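Local atomic coordinates of 3-deoxy-manno-octulosonate cytidylyltransferase (Escherichia coli, PDB entry 1H7E), a protein that catalyses the transfer of CMP from CTP to 3-deoxy-manno-octulosonate, giving the activated CMP-sugar used in lipopolysaccharide biosynthesis and releasing diphosphate. Residues P53-E56 with Q57-A61; Y176-R179 with R180-Q184; E198-E201 with Q202-L205. One frame throughout, in Å; residues are numbered along the deposited sequence.

Interaction 1 of 3, residues P53-E56 with Q57-A61; sequences PRVE and QAVQA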
# COMPACT_ATOMS: atom_id res chain seq x y z
N PRO A 53 21.78 -32.60 -0.24
CA PRO A 53 21.57 -34.06 -0.34
C PRO A 53 21.12 -34.73 0.95
O PRO A 53 20.47 -35.78 0.91
CB PRO A 53 22.93 -34.58 -0.81
CG PRO A 53 23.89 -33.56 -0.27
CD PRO A 53 23.18 -32.26 -0.55
N ARG A 54 21.46 -34.14 2.09
CA ARG A 54 21.05 -34.70 3.38
C ARG A 54 19.53 -34.59 3.53
O ARG A 54 18.87 -35.53 4.00
CB ARG A 54 21.77 -33.99 4.54
CG ARG A 54 23.29 -34.15 4.52
CD ARG A 54 23.98 -33.31 5.61
NE ARG A 54 24.00 -31.87 5.29
CZ ARG A 54 24.71 -30.96 5.95
NH1 ARG A 54 25.47 -31.30 6.99
NH2 ARG A 54 24.65 -29.68 5.58
N VAL A 55 18.98 -33.46 3.08
CA VAL A 55 17.54 -33.22 3.14
C VAL A 55 16.83 -34.09 2.10
O VAL A 55 15.79 -34.70 2.38
CB VAL A 55 17.19 -31.71 2.91
CG1 VAL A 55 15.68 -31.51 2.79
CG2 VAL A 55 17.71 -30.88 4.05
N GLU A 56 17.41 -34.17 0.90
CA GLU A 56 16.84 -34.98 -0.16
C GLU A 56 16.73 -36.41 0.33
O GLU A 56 15.70 -37.06 0.14
CB GLU A 56 17.74 -34.94 -1.38
CG GLU A 56 17.30 -35.90 -2.47
CD GLU A 56 18.35 -36.05 -3.55
OE1 GLU A 56 19.55 -36.16 -3.20
OE2 GLU A 56 17.97 -36.05 -4.74
N GLN A 57 17.80 -36.90 0.96
CA GLN A 57 17.84 -38.25 1.51
C GLN A 57 16.79 -38.44 2.60
O GLN A 57 16.05 -39.43 2.58
CB GLN A 57 19.23 -38.57 2.07
CG GLN A 57 20.15 -39.26 1.07
CD GLN A 57 19.53 -40.53 0.51
OE1 GLN A 57 19.47 -41.57 1.19
NE2 GLN A 57 19.03 -40.46 -0.73
N ALA A 58 16.73 -37.50 3.54
CA ALA A 58 15.77 -37.56 4.64
C ALA A 58 14.34 -37.61 4.10
O ALA A 58 13.49 -38.34 4.61
CB ALA A 58 15.94 -36.37 5.56
N VAL A 59 14.10 -36.86 3.02
CA VAL A 59 12.78 -36.83 2.42
C VAL A 59 12.43 -38.17 1.76
O VAL A 59 11.36 -38.74 1.99
CB VAL A 59 12.68 -35.66 1.43
CG1 VAL A 59 11.37 -35.74 0.65
CG2 VAL A 59 12.78 -34.32 2.20
N GLN A 60 13.35 -38.69 0.95
CA GLN A 60 13.13 -39.97 0.28
C GLN A 60 12.93 -41.11 1.30
O GLN A 60 12.08 -41.99 1.12
CB GLN A 60 14.29 -40.27 -0.67
CG GLN A 60 14.18 -39.47 -1.96
CD GLN A 60 15.44 -39.52 -2.81
OE1 GLN A 60 16.42 -40.19 -2.47
NE2 GLN A 60 15.42 -38.78 -3.92
N ALA A 61 13.67 -41.03 2.41
CA ALA A 61 13.58 -42.02 3.48
C ALA A 61 12.15 -42.19 4.00
O ALA A 61 11.78 -43.28 4.44
CB ALA A 61 14.53 -41.66 4.62
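The amide of Val59 donates to the carbonyl oxygen of Val55, N to O 2.8 Å, and the same oxygen is pressed by a methyl: Val59 CG2 lies 3.0 Å from Val55 O, a tight approach. With CG1 of Val59 anti to the backbone N (chi1 172°), CG2 sits beside that N, where it meets Val55 O and also Val55 CG1, the latter at 4.1 Å. Three further bonds, Gln57 N to Pro53 O, Ala58 N to Arg54 O and Gln60 N to Glu56 O, continue the ladder of i to i+4 bonds that defines the short alpha helix 53-61. This helix is the crossover of a beta-alpha-beta unit: Val55 and Val59 face strand 45-50, Val59 also meets strand 65-68, and Glu56 rests on Thr50, Ala66 and Met68. Near the start of the helix, Arg54 forms a salt bridge with Asp52 and a cation-pi contact with Tyr11. Glu56 and Gln60 run alongside each other, pointing the same way, with Gln60 NE2 3.7 Å from Glu56 CG. Their flat ends are turned 37° apart, and Glu56 OE2 stays 3.8 Å from Gln60 NE2. Replacing Glu56 by an alanine is likely to leave the Gln60 amide without the chain it lies along and to open a gap beside Ala66 and Met68.

Interaction 2 of 3, residues Y176-R179 with R180-Q184; sequences YAYR and RDVLQ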
# COMPACT_ATOMS: atom_id res chain seq x y z
N TYR A 176 2.08 -18.71 -0.21
CA TYR A 176 1.64 -18.13 -1.48
C TYR A 176 1.15 -19.15 -2.49
O TYR A 176 1.61 -20.29 -2.48
CB TYR A 176 2.81 -17.41 -2.16
CG TYR A 176 3.42 -16.26 -1.40
CD1 TYR A 176 4.43 -16.49 -0.46
CD2 TYR A 176 3.04 -14.95 -1.67
CE1 TYR A 176 5.05 -15.42 0.19
CE2 TYR A 176 3.65 -13.87 -1.02
CZ TYR A 176 4.65 -14.11 -0.10
OH TYR A 176 5.28 -13.06 0.50
N ALA A 177 0.22 -18.73 -3.35
CA ALA A 177 -0.28 -19.54 -4.47
C ALA A 177 0.02 -18.67 -5.70
O ALA A 177 -0.34 -17.49 -5.74
CB ALA A 177 -1.78 -19.80 -4.36
N TYR A 178 0.72 -19.23 -6.68
CA TYR A 178 1.07 -18.50 -7.89
C TYR A 178 0.54 -19.21 -9.11
O TYR A 178 0.63 -20.43 -9.18
CB TYR A 178 2.59 -18.47 -8.11
CG TYR A 178 3.40 -17.82 -7.03
CD1 TYR A 178 3.69 -16.45 -7.08
CD2 TYR A 178 3.93 -18.56 -5.99
CE1 TYR A 178 4.49 -15.85 -6.12
CE2 TYR A 178 4.74 -17.96 -5.02
CZ TYR A 178 5.01 -16.61 -5.10
OH TYR A 178 5.83 -16.02 -4.18
N ARG A 179 0.01 -18.45 -10.05
CA ARG A 179 -0.43 -18.97 -11.33
C ARG A 179 0.88 -19.25 -12.10
O ARG A 179 1.90 -18.56 -11.89
CB ARG A 179 -1.22 -17.90 -12.09
CG ARG A 179 -2.44 -18.40 -12.76
CD ARG A 179 -3.64 -18.00 -11.95
NE ARG A 179 -4.72 -18.96 -12.10
CZ ARG A 179 -5.83 -18.95 -11.37
NH1 ARG A 179 -6.01 -18.01 -10.43
NH2 ARG A 179 -6.75 -19.90 -11.55
N ARG A 180 0.88 -20.26 -12.97
CA ARG A 180 2.06 -20.62 -13.74
C ARG A 180 2.68 -19.45 -14.54
O ARG A 180 3.90 -19.25 -14.53
CB ARG A 180 1.73 -21.80 -14.69
CG ARG A 180 2.91 -22.33 -15.47
CD ARG A 180 2.56 -23.60 -16.26
NE ARG A 180 3.64 -23.97 -17.18
CZ ARG A 180 4.69 -24.73 -16.88
NH1 ARG A 180 4.83 -25.25 -15.67
NH2 ARG A 180 5.66 -24.90 -17.77
N ASP A 181 1.84 -18.67 -15.21
CA ASP A 181 2.35 -17.56 -16.01
C ASP A 181 3.10 -16.49 -15.22
O ASP A 181 3.97 -15.82 -15.78
CB ASP A 181 1.25 -16.94 -16.88
CG ASP A 181 0.06 -16.45 -16.08
OD1 ASP A 181 -1.04 -17.00 -16.25
OD2 ASP A 181 0.22 -15.49 -15.29
N VAL A 182 2.82 -16.36 -13.92
CA VAL A 182 3.54 -15.38 -13.10
C VAL A 182 4.98 -15.83 -12.90
O VAL A 182 5.91 -15.04 -13.03
CB VAL A 182 2.87 -15.19 -11.71
CG1 VAL A 182 3.71 -14.25 -10.84
CG2 VAL A 182 1.48 -14.60 -11.89
N LEU A 183 5.15 -17.13 -12.65
CA LEU A 183 6.46 -17.70 -12.44
C LEU A 183 7.30 -17.72 -13.72
O LEU A 183 8.51 -17.54 -13.66
CB LEU A 183 6.34 -19.09 -11.82
CG LEU A 183 5.73 -19.11 -10.41
CD1 LEU A 183 5.50 -20.54 -9.99
CD2 LEU A 183 6.64 -18.41 -9.40
N GLN A 184 6.64 -17.89 -14.87
CA GLN A 184 7.34 -17.90 -16.17
C GLN A 184 7.93 -16.54 -16.53
O GLN A 184 8.95 -16.45 -17.21
CB GLN A 184 6.40 -18.31 -17.30
CG GLN A 184 5.99 -19.77 -17.23
CD GLN A 184 5.04 -20.17 -18.34
OE1 GLN A 184 3.95 -19.62 -18.47
NE2 GLN A 184 5.44 -21.16 -19.12
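Tyr178 overlaps Leu183, the two side chains crossing at about a right angle where a strand runs straight into a helix. CD2 of Leu183 lies over one face of the Tyr178 ring, toward its rim, 4.1 Å above the plane, while Leu183 CG rests 3.9 Å from Tyr178 CB. The chain turns sharply here: the axes of the short segments, strand 176-179 and helix 180-184, lie at 83°. Arg179 occupies the N-cap position. Its carbonyl oxygen accepts from Val182 N, 3.1 Å away, an i to i+3 bond that starts the helix from its N-cap residue, the donor well above the carbonyl plane. Val182 brings CG1 to Tyr178 CD1 obliquely, at 4.4 Å, so two helix side chains meet one aromatic residue of the strand. Thr77 and Leu80 of helix 76-86 also pack on Tyr178. The Arg179 side chain leaves the junction, its NH1 bonding to the carbonyl oxygens of Leu120 and Met114, which ties the end of the strand to the loop after helix 104-116 and to that helix itself. Asp181, with CG held between its backbone N and carbonyl carbon (chi1 57°), runs alongside Arg179. The two make no salt bridge: the charged atoms Arg179 NE and Asp181 OD1 are 5.9 Å apart, and it is the methylene carbon Arg179 CG that OD1 approaches, to 4.0 Å.

Interaction 3 of 3, residues E198-E201 with Q202-L205; sequences ESLE and QLRL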
# COMPACT_ATOMS: atom_id res chain seq x y z
N GLU A 198 12.80 -2.50 2.43
CA GLU A 198 12.11 -3.31 3.44
C GLU A 198 12.62 -4.73 3.57
O GLU A 198 12.40 -5.39 4.60
CB GLU A 198 10.61 -3.40 3.09
CG GLU A 198 9.86 -2.06 3.02
CD GLU A 198 8.79 -1.95 4.09
OE1 GLU A 198 8.76 -2.80 5.00
OE2 GLU A 198 7.98 -1.01 4.02
N SER A 199 13.26 -5.22 2.51
CA SER A 199 13.76 -6.59 2.44
C SER A 199 12.51 -7.51 2.46
O SER A 199 12.37 -8.38 3.32
CB SER A 199 14.71 -6.88 3.62
OG SER A 199 15.52 -8.01 3.34
N LEU A 200 11.59 -7.25 1.54
CA LEU A 200 10.33 -8.02 1.39
C LEU A 200 10.19 -8.34 -0.09
O LEU A 200 9.85 -7.47 -0.91
CB LEU A 200 9.10 -7.24 1.88
CG LEU A 200 8.97 -6.97 3.38
CD1 LEU A 200 7.77 -6.03 3.67
CD2 LEU A 200 8.85 -8.30 4.13
N GLU A 201 10.46 -9.59 -0.43
CA GLU A 201 10.42 -10.02 -1.81
C GLU A 201 9.10 -9.83 -2.52
O GLU A 201 9.08 -9.52 -3.72
CB GLU A 201 10.85 -11.48 -1.94
CG GLU A 201 11.48 -11.75 -3.30
CD GLU A 201 11.75 -13.22 -3.58
OE1 GLU A 201 11.72 -14.06 -2.64
OE2 GLU A 201 12.01 -13.54 -4.77
N GLN A 202 7.99 -9.96 -1.80
CA GLN A 202 6.67 -9.80 -2.42
C GLN A 202 6.43 -8.41 -3.02
O GLN A 202 5.59 -8.24 -3.90
CB GLN A 202 5.55 -10.20 -1.45
CG GLN A 202 5.41 -9.33 -0.18
CD GLN A 202 6.26 -9.82 0.97
OE1 GLN A 202 7.43 -10.13 0.80
NE2 GLN A 202 5.67 -9.88 2.16
N LEU A 203 7.19 -7.41 -2.58
CA LEU A 203 7.03 -6.06 -3.11
C LEU A 203 7.53 -6.00 -4.54
O LEU A 203 7.18 -5.07 -5.25
CB LEU A 203 7.72 -5.01 -2.22
CG LEU A 203 7.07 -4.86 -0.83
CD1 LEU A 203 7.84 -3.82 0.03
CD2 LEU A 203 5.60 -4.45 -0.99
N ARG A 204 8.33 -6.99 -4.96
CA ARG A 204 8.80 -6.98 -6.36
C ARG A 204 7.59 -7.14 -7.28
O ARG A 204 7.51 -6.51 -8.35
CB ARG A 204 9.79 -8.11 -6.66
CG ARG A 204 10.38 -7.99 -8.06
CD ARG A 204 11.47 -9.01 -8.33
NE ARG A 204 12.44 -9.06 -7.23
CZ ARG A 204 13.42 -9.95 -7.14
NH1 ARG A 204 13.58 -10.86 -8.09
NH2 ARG A 204 14.18 -9.99 -6.05
N LEU A 205 6.64 -7.96 -6.86
CA LEU A 205 5.43 -8.21 -7.65
C LEU A 205 4.55 -6.95 -7.74
O LEU A 205 4.02 -6.61 -8.81
CB LEU A 205 4.62 -9.35 -7.03
CG LEU A 205 5.31 -10.72 -7.05
CD1 LEU A 205 4.52 -11.69 -6.17
CD2 LEU A 205 5.43 -11.24 -8.47
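Leu203 N donates to Leu200 O at 3.1 Å, closing a type I beta turn, and Arg204 N follows at once with a bond to Glu201 O, 2.9 Å long. In both the donor stands above the carbonyl plane, 47° out of it, as goes with their i to i+3 spacing; the two successive turns lead into helix 203-207. Gln202 has its CG in the crowded position between backbone N and carbonyl carbon (chi1 64°), and this folds the amide back, OE1 lying 3.5 Å from Leu200 CB. Although OE1 is also near Glu201 N, the angle is too poor for a hydrogen bond. Leu203 CD1 touches both Leu200 CB, at 4.1 Å, and Glu198 CG, at 4.0 Å. The buried Glu198 OE2 is gripped by Ser154 OG, Tyr152 OH and the backbone N of Tyr160 of the second subunit, while Arg155 bonds the carbonyl oxygens of Glu198 and Ser199. Glu201 CG covers one face of the Arg204 guanidinium, whose NH2 forms a salt bridge with Glu195; the Glu201 carboxylate pairs with the Tyr186 hydroxyl through OE2, an atom less surely placed. The turn links helix 193-198 to helix 203-207, with Leu203 against Pro194 and Tyr152, and Gln202 against Phe153 of strand 150-154 and His172 of strand 169-179.

How the interactions relate
The three contacts follow one another along the chain, all within the cytidylyltransferase domain. Interaction 1 stands apart: its centre is about 27 Å from that of interaction 2 and about 31 Å from that of interaction 3, on the helix joining strands 45-50 and 65-68 at one side of the seven-stranded mixed sheet. Strand 169-179, which enters interaction 2, lies further across that sheet. Interactions 2 and 3, with centres about 16 Å apart, touch directly: Tyr176 OH packs on Gln202 CD at 3.4 Å, and Leu205 meets Tyr178 and Val182. Interaction 3, through Glu198, also touches the second subunit of the homodimer.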